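Local structure of putative carbohydrate binding protein (Pseudomonas aeruginosa, 3QEC) at residues G28-T33 with S113-S118; L66-R71 with T125-G130. The protein is of unknown exact function but probably binds carbohydrates such as heparin, with a possible role in carbohydrate transport and biofilm formation. All coordinates share one frame; numbering follows the deposited sequence.

Strand 125-138 follows strand 107-120 in the chain and pairs with it, so the second segments of the two interactions are neighbours in one antiparallel sheet: Leu115 and Trp117 probably accept backbone hydrogen bonds from Gly130 and Glu128. Interaction 1 lies on a face of that sheet, where Ser113, Leu115 and Trp117 pack against 28-33 from the other sheet in a partly buried contact, with no hydrogen bond between the segments. Interaction 2 lies at the surface, on an outermost strand of that sheet, where the loop 66-71 is joined to 125-130 mainly through backbone atoms and small side chains. The centres of the two contacts are about 11 Å apart.

Interaction 1. Residues G28-T33 with S113-S118; sequences GDLYLT and SELTWS
Leu32 packs against both Leu115 and Trp117. Its CB sits at the edge of the indole, near the ring plane, 3.8 Å from Trp117 CH2, and 4.2 Å from Leu115 CD2. From CB the chain turns with CG beside the backbone N (chi1 -72°), and further out CD1 meets the main chain rather than a side chain, 3.6 Å from Leu115 O. The carbonyl carbon of Thr33 also lies near the indole plane, beside CZ2, so the benzo edge of Trp117, not a face, receives the end of strand 24-33. Strands 24-33 and 107-120 belong to different sheets, which pack face to face here as in a beta sandwich, the two segments crossing at -43° with axes 8.0 Å apart. Leu115 CD2 reaches the backbone of 28-33, 3.9 Å from Leu32 N and 4.1 Å from Tyr31 CA, and approaches Leu30 CG. Toward the start of both segments, the two methyl groups of Leu30 meet Ser113, CD2 coming 3.5 Å from its OG. That hydroxyl is buried, and its hydrogen bond is with the backbone oxygen of Lys46. Val132 and Leu148 also touch Leu30, extending the apolar layer between the sheets.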
ATOM      1  N   GLY A  28      12.366   1.169   1.654  1.00 58.51           N
ATOM      2  CA  GLY A  28      11.673   2.107   0.797  1.00 57.64           C
ATOM      3  C   GLY A  28      11.401   3.437   1.430  1.00 63.25           C
ATOM      4  O   GLY A  28      11.704   3.650   2.606  1.00 64.05           O
ATOM      5  N   ASP A  29      10.792   4.315   0.629  1.00 60.22           N
ATOM      6  CA  ASP A  29      10.429   5.681   0.975  1.00 60.80           C
ATOM      7  C   ASP A  29       9.019   5.956   0.536  1.00 63.43           C
ATOM      8  O   ASP A  29       8.618   5.543  -0.560  1.00 61.97           O
ATOM      9  CB  ASP A  29      11.401   6.675   0.322  1.00 63.41           C
ATOM     10  CG  ASP A  29      12.824   6.555   0.839  1.00 78.50           C
ATOM     11  OD1 ASP A  29      13.074   6.964   1.995  1.00 81.23           O
ATOM     12  OD2 ASP A  29      13.685   6.053   0.091  1.00 88.24           O
ATOM     13  N   LEU A  30       8.245   6.613   1.417  1.00 60.75           N
ATOM     14  CA  LEU A  30       6.857   6.978   1.156  1.00 60.32           C
ATOM     15  C   LEU A  30       6.703   8.491   1.086  1.00 66.93           C
ATOM     16  O   LEU A  30       7.144   9.210   2.000  1.00 67.84           O
ATOM     17  CB  LEU A  30       5.909   6.388   2.229  1.00 59.81           C
ATOM     18  CG  LEU A  30       4.458   6.912   2.247  1.00 63.42           C
ATOM     19  CD1 LEU A  30       3.649   6.369   1.073  1.00 61.86           C
ATOM     20  CD2 LEU A  30       3.779   6.574   3.548  1.00 64.59           C
ATOM     21  N   TYR A  31       6.069   8.971  -0.008  1.00 63.40           N
ATOM     22  CA  TYR A  31       5.758  10.393  -0.198  1.00 64.48           C
ATOM     23  C   TYR A  31       4.760  10.588  -1.330  1.00 66.25           C
ATOM     24  O   TYR A  31       4.656   9.750  -2.230  1.00 63.79           O
ATOM     25  CB  TYR A  31       7.019  11.261  -0.424  1.00 67.21           C
ATOM     26  CG  TYR A  31       7.673  11.125  -1.781  1.00 70.50           C
ATOM     27  CD1 TYR A  31       8.603  10.118  -2.033  1.00 71.60           C
ATOM     28  CD2 TYR A  31       7.419  12.047  -2.793  1.00 73.09           C
ATOM     29  CE1 TYR A  31       9.236  10.011  -3.274  1.00 72.80           C
ATOM     30  CE2 TYR A  31       8.037  11.946  -4.040  1.00 74.27           C
ATOM     31  CZ  TYR A  31       8.952  10.931  -4.273  1.00 84.80           C
ATOM     32  OH  TYR A  31       9.563  10.859  -5.504  1.00 92.88           O
ATOM     33  N   LEU A  32       4.019  11.702  -1.271  1.00 62.69           N
ATOM     34  CA  LEU A  32       3.069  12.106  -2.306  1.00 61.04           C
ATOM     35  C   LEU A  32       3.316  13.579  -2.593  1.00 64.87           C
ATOM     36  O   LEU A  32       4.071  14.200  -1.853  1.00 66.20           O
ATOM     37  CB  LEU A  32       1.604  11.802  -1.903  1.00 60.49           C
ATOM     38  CG  LEU A  32       1.180  10.306  -1.895  1.00 62.26           C
ATOM     39  CD1 LEU A  32      -0.286  10.158  -1.549  1.00 62.50           C
ATOM     40  CD2 LEU A  32       1.477   9.607  -3.220  1.00 58.48           C
ATOM     41  N   THR A  33       2.761  14.127  -3.683  1.00 61.33           N
ATOM     42  CA  THR A  33       2.980  15.538  -4.042  1.00 62.39           C
ATOM     43  C   THR A  33       1.678  16.326  -3.959  1.00 66.96           C
ATOM     44  O   THR A  33       0.656  15.868  -4.453  1.00 67.47           O
ATOM     45  CB  THR A  33       3.584  15.652  -5.467  1.00 65.02           C
ATOM     46  OG1 THR A  33       4.787  14.896  -5.546  1.00 65.29           O
ATOM     47  CG2 THR A  33       3.880  17.078  -5.870  1.00 60.33           C
ATOM     48  N   SER A 113       0.013   1.944   1.000  1.00 54.29           N
ATOM     49  CA  SER A 113      -0.114   2.915   2.090  1.00 55.08           C
ATOM     50  C   SER A 113      -1.175   3.986   1.777  1.00 61.50           C
ATOM     51  O   SER A 113      -1.660   4.073   0.643  1.00 61.75           O
ATOM     52  CB  SER A 113       1.226   3.585   2.375  1.00 57.37           C
ATOM     53  OG  SER A 113       1.216   4.204   3.652  1.00 64.17           O
ATOM     54  N   GLU A 114      -1.545   4.775   2.798  1.00 59.08           N
ATOM     55  CA  GLU A 114      -2.487   5.884   2.695  1.00 60.30           C
ATOM     56  C   GLU A 114      -1.872   7.102   3.381  1.00 65.79           C
ATOM     57  O   GLU A 114      -1.542   7.060   4.566  1.00 66.18           O
ATOM     58  CB  GLU A 114      -3.857   5.521   3.290  1.00 62.43           C
ATOM     59  CG  GLU A 114      -4.871   6.657   3.267  1.00 73.30           C
ATOM     60  CD  GLU A 114      -6.339   6.278   3.356  1.00 97.22           C
ATOM     61  OE1 GLU A 114      -6.663   5.070   3.319  1.00 95.23           O
ATOM     62  OE2 GLU A 114      -7.176   7.205   3.408  1.00 99.97           O
ATOM     63  N   LEU A 115      -1.690   8.173   2.617  1.00 62.70           N
ATOM     64  CA  LEU A 115      -1.103   9.400   3.114  1.00 62.91           C
ATOM     65  C   LEU A 115      -1.977  10.585   2.704  1.00 69.25           C
ATOM     66  O   LEU A 115      -2.114  10.884   1.518  1.00 69.95           O
ATOM     67  CB  LEU A 115       0.347   9.531   2.598  1.00 61.55           C
ATOM     68  CG  LEU A 115       1.087  10.840   2.846  1.00 66.21           C
ATOM     69  CD1 LEU A 115       1.253  11.129   4.345  1.00 66.87           C
ATOM     70  CD2 LEU A 115       2.412  10.828   2.139  1.00 67.37           C
ATOM     71  N   THR A 116      -2.603  11.225   3.696  1.00 67.18           N
ATOM     72  CA  THR A 116      -3.458  12.393   3.496  1.00 68.09           C
ATOM     73  C   THR A 116      -3.021  13.520   4.447  1.00 73.46           C
ATOM     74  O   THR A 116      -2.424  13.266   5.493  1.00 73.93           O
ATOM     75  CB  THR A 116      -4.960  12.046   3.642  1.00 73.53           C
ATOM     76  OG1 THR A 116      -5.242  11.664   4.982  1.00 77.25           O
ATOM     77  CG2 THR A 116      -5.412  10.941   2.689  1.00 65.97           C
ATOM     78  N   TRP A 117      -3.273  14.763   4.045  1.00 70.98           N
ATOM     79  CA  TRP A 117      -2.947  15.954   4.818  1.00 73.18           C
ATOM     80  C   TRP A 117      -3.907  17.078   4.412  1.00 80.24           C
ATOM     81  O   TRP A 117      -4.721  16.905   3.499  1.00 79.10           O
ATOM     82  CB  TRP A 117      -1.459  16.349   4.661  1.00 72.38           C
ATOM     83  CG  TRP A 117      -1.075  16.760   3.272  1.00 73.32           C
ATOM     84  CD1 TRP A 117      -1.066  18.030   2.767  1.00 77.38           C
ATOM     85  CD2 TRP A 117      -0.745  15.889   2.178  1.00 71.36           C
ATOM     86  NE1 TRP A 117      -0.771  18.002   1.424  1.00 75.95           N
ATOM     87  CE2 TRP A 117      -0.521  16.706   1.045  1.00 75.57           C
ATOM     88  CE3 TRP A 117      -0.599  14.494   2.047  1.00 70.73           C
ATOM     89  CZ2 TRP A 117      -0.157  16.176  -0.201  1.00 73.06           C
ATOM     90  CZ3 TRP A 117      -0.248  13.973   0.813  1.00 70.66           C
ATOM     91  CH2 TRP A 117      -0.037  14.809  -0.293  1.00 71.56           C
ATOM     92  N   SER A 118      -3.839  18.211   5.117  1.00 81.49           N
ATOM     93  CA  SER A 118      -4.706  19.356   4.889  1.00 83.89           C
ATOM     94  C   SER A 118      -3.970  20.529   4.281  1.00 91.96           C
ATOM     95  O   SER A 118      -2.838  20.846   4.659  1.00 91.76           O
ATOM     96  CB  SER A 118      -5.371  19.794   6.187  1.00 89.15           C
ATOM     97  OG  SER A 118      -6.579  19.076   6.359  1.00 99.34           O
TER

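Interaction 2. Residues L66-R71 with T125-G130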
ATOM      1  N   LEU A  66      -5.965   6.003  -5.349  1.00 60.78           N
ATOM      2  CA  LEU A  66      -7.084   6.924  -5.400  1.00 60.63           C
ATOM      3  C   LEU A  66      -6.886   8.117  -4.484  1.00 67.35           C
ATOM      4  O   LEU A  66      -6.694   7.955  -3.271  1.00 66.88           O
ATOM      5  CB  LEU A  66      -8.364   6.128  -5.009  1.00 60.00           C
ATOM      6  CG  LEU A  66      -9.726   6.855  -4.935  1.00 64.41           C
ATOM      7  CD1 LEU A  66     -10.093   7.532  -6.253  1.00 62.77           C
ATOM      8  CD2 LEU A  66     -10.822   5.899  -4.478  1.00 65.08           C
ATOM      9  N   ASP A  67      -6.987   9.325  -5.072  1.00 66.74           N
ATOM     10  CA  ASP A  67      -6.924  10.606  -4.357  1.00 67.68           C
ATOM     11  C   ASP A  67      -8.161  10.733  -3.464  1.00 73.84           C
ATOM     12  O   ASP A  67      -9.250  10.320  -3.875  1.00 73.19           O
ATOM     13  CB  ASP A  67      -6.835  11.784  -5.351  1.00 69.66           C
ATOM     14  CG  ASP A  67      -5.480  11.961  -6.026  1.00 83.42           C
ATOM     15  OD1 ASP A  67      -4.493  11.360  -5.553  1.00 84.62           O
ATOM     16  OD2 ASP A  67      -5.409  12.693  -7.030  1.00 90.25           O
ATOM     17  N   ALA A  68      -7.988  11.252  -2.230  1.00 72.59           N
ATOM     18  CA  ALA A  68      -9.078  11.453  -1.270  1.00 74.22           C
ATOM     19  C   ALA A  68     -10.141  12.431  -1.817  1.00 82.11           C
ATOM     20  O   ALA A  68     -11.327  12.272  -1.516  1.00 82.94           O
ATOM     21  CB  ALA A  68      -8.524  11.971   0.043  1.00 75.45           C
ATOM     22  N   ALA A  69      -9.721  13.420  -2.636  1.00 80.05           N
ATOM     23  CA  ALA A  69     -10.645  14.397  -3.234  1.00 82.72           C
ATOM     24  C   ALA A  69     -11.530  13.764  -4.314  1.00 88.26           C
ATOM     25  O   ALA A  69     -12.661  14.216  -4.522  1.00 89.35           O
ATOM     26  CB  ALA A  69      -9.866  15.562  -3.833  1.00 83.85           C
ATOM     27  N   LYS A  70     -11.013  12.713  -4.988  1.00 83.66           N
ATOM     28  CA  LYS A  70     -11.687  12.023  -6.089  1.00 83.00           C
ATOM     29  C   LYS A  70     -12.504  10.802  -5.621  1.00 88.84           C
ATOM     30  O   LYS A  70     -13.030  10.069  -6.461  1.00 88.37           O
ATOM     31  CB  LYS A  70     -10.663  11.624  -7.163  1.00 82.56           C
ATOM     32  CG  LYS A  70     -10.061  12.833  -7.887  1.00 88.95           C
ATOM     33  CD  LYS A  70      -9.153  12.428  -9.033  1.00 96.89           C
ATOM     34  CE  LYS A  70      -8.579  13.618  -9.756  1.00109.39           C
ATOM     35  NZ  LYS A  70      -7.768  13.212 -10.937  1.00120.35           N
ATOM     36  N   ARG A  71     -12.659  10.607  -4.299  1.00 87.66           N
ATOM     37  CA  ARG A  71     -13.447   9.487  -3.774  1.00 88.86           C
ATOM     38  C   ARG A  71     -14.943   9.731  -3.944  1.00 99.11           C
ATOM     39  O   ARG A  71     -15.427  10.838  -3.670  1.00100.68           O
ATOM     40  CB  ARG A  71     -13.163   9.241  -2.279  1.00 87.98           C
ATOM     41  CG  ARG A  71     -11.798   8.669  -1.918  1.00 95.87           C
ATOM     42  CD  ARG A  71     -11.652   8.452  -0.411  1.00107.98           C
ATOM     43  NE  ARG A  71     -11.715   9.711   0.344  1.00126.76           N
ATOM     44  CZ  ARG A  71     -12.712  10.067   1.155  1.00144.74           C
ATOM     45  NH1 ARG A  71     -13.740   9.250   1.357  1.00136.04           N
ATOM     46  NH2 ARG A  71     -12.683  11.240   1.778  1.00127.68           N
ATOM     47  N   THR A 125     -10.567  24.618   3.725  1.00102.81           N
ATOM     48  CA  THR A 125      -9.672  23.485   3.972  1.00 99.48           C
ATOM     49  C   THR A 125      -9.924  22.388   2.926  1.00100.16           C
ATOM     50  O   THR A 125     -11.060  21.951   2.728  1.00100.52           O
ATOM     51  CB  THR A 125      -9.814  22.963   5.415  1.00104.29           C
ATOM     52  OG1 THR A 125      -9.626  24.051   6.322  1.00105.14           O
ATOM     53  CG2 THR A 125      -8.813  21.848   5.742  1.00 98.43           C
ATOM     54  N   ILE A 126      -8.840  21.961   2.262  1.00 92.86           N
ATOM     55  CA  ILE A 126      -8.806  20.939   1.220  1.00 89.61           C
ATOM     56  C   ILE A 126      -8.110  19.717   1.787  1.00 90.22           C
ATOM     57  O   ILE A 126      -7.146  19.874   2.541  1.00 90.08           O
ATOM     58  CB  ILE A 126      -8.039  21.502  -0.036  1.00 92.23           C
ATOM     59  CG1 ILE A 126      -8.514  22.910  -0.494  1.00 95.06           C
ATOM     60  CG2 ILE A 126      -7.946  20.515  -1.202  1.00 91.29           C
ATOM     61  CD1 ILE A 126     -10.003  23.091  -0.936  1.00105.12           C
ATOM     62  N   THR A 127      -8.576  18.506   1.436  1.00 84.23           N
ATOM     63  CA  THR A 127      -7.891  17.268   1.838  1.00 81.42           C
ATOM     64  C   THR A 127      -7.083  16.813   0.622  1.00 81.74           C
ATOM     65  O   THR A 127      -7.625  16.713  -0.487  1.00 80.84           O
ATOM     66  CB  THR A 127      -8.844  16.210   2.403  1.00 82.65           C
ATOM     67  OG1 THR A 127      -9.451  16.756   3.574  1.00 87.88           O
ATOM     68  CG2 THR A 127      -8.128  14.923   2.770  1.00 72.06           C
ATOM     69  N   GLU A 128      -5.771  16.640   0.825  1.00 75.76           N
ATOM     70  CA  GLU A 128      -4.840  16.266  -0.234  1.00 73.35           C
ATOM     71  C   GLU A 128      -4.316  14.840  -0.012  1.00 75.15           C
ATOM     72  O   GLU A 128      -4.449  14.291   1.082  1.00 73.72           O
ATOM     73  CB  GLU A 128      -3.686  17.281  -0.306  1.00 75.00           C
ATOM     74  CG  GLU A 128      -4.114  18.670  -0.746  1.00 82.54           C
ATOM     75  CD  GLU A 128      -3.130  19.365  -1.661  1.00 89.01           C
ATOM     76  OE1 GLU A 128      -3.086  19.012  -2.858  1.00 80.60           O
ATOM     77  OE2 GLU A 128      -2.403  20.265  -1.186  1.00 87.16           O
ATOM     78  N   GLY A 129      -3.742  14.258  -1.059  1.00 71.08           N
ATOM     79  CA  GLY A 129      -3.196  12.904  -1.018  1.00 68.98           C
ATOM     80  C   GLY A 129      -4.252  11.831  -1.180  1.00 71.21           C
ATOM     81  O   GLY A 129      -5.348  12.087  -1.694  1.00 71.85           O
ATOM     82  N   GLY A 130      -3.904  10.627  -0.750  1.00 65.09           N
ATOM     83  CA  GLY A 130      -4.764   9.455  -0.847  1.00 63.37           C
ATOM     84  C   GLY A 130      -3.979   8.168  -0.749  1.00 65.09           C
ATOM     85  O   GLY A 130      -2.960   8.111  -0.050  1.00 65.07           O
TER
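The carbonyl of Gly129 receives the N-H of Ala68 in its own plane, at a C=O...N angle of 148°; the bond is nearly straight at hydrogen (172°), with Ala68 N 2.8 Å from Gly129 O. The other flat group is the Arg71 guanidinium, which has Ala68 CB at its edge, in plane. That methyl group, directed toward the strand, lies 3.6 Å from Gly129 O and 4.0 Å from Thr127 CG2, while Ala69 CB lies near the carbonyl oxygen of Thr127. Gly129 O is approached a second time by Asp67 CA, 3.4 Å away in a CA-H...O contact, and a matching contact of the same length runs from Gly130 CA to Leu66 O. Together these mark Asp67 and Gly130 as a single antiparallel bridge, a non-hydrogen-bonded pair with CA atoms 4.3 Å apart, flanked by the Ala68 bond and by backbone bonding of Leu66 with Thr131. The loop after helix 54-63 thus adds briefly to strand 125-138 on the side away from strand 107-120, then leaves through a type I turn from Ala68 to Arg71. Gly130 has no side chain, and its bare CA faces the loop, which allows Leu66 O and Asp67 CA to come this near. The Asp67 carboxylate lies beside the bridge, where OD1 forms a salt bridge with Arg150 and a hydrogen bond with a bound glycerol, probably from crystallisation.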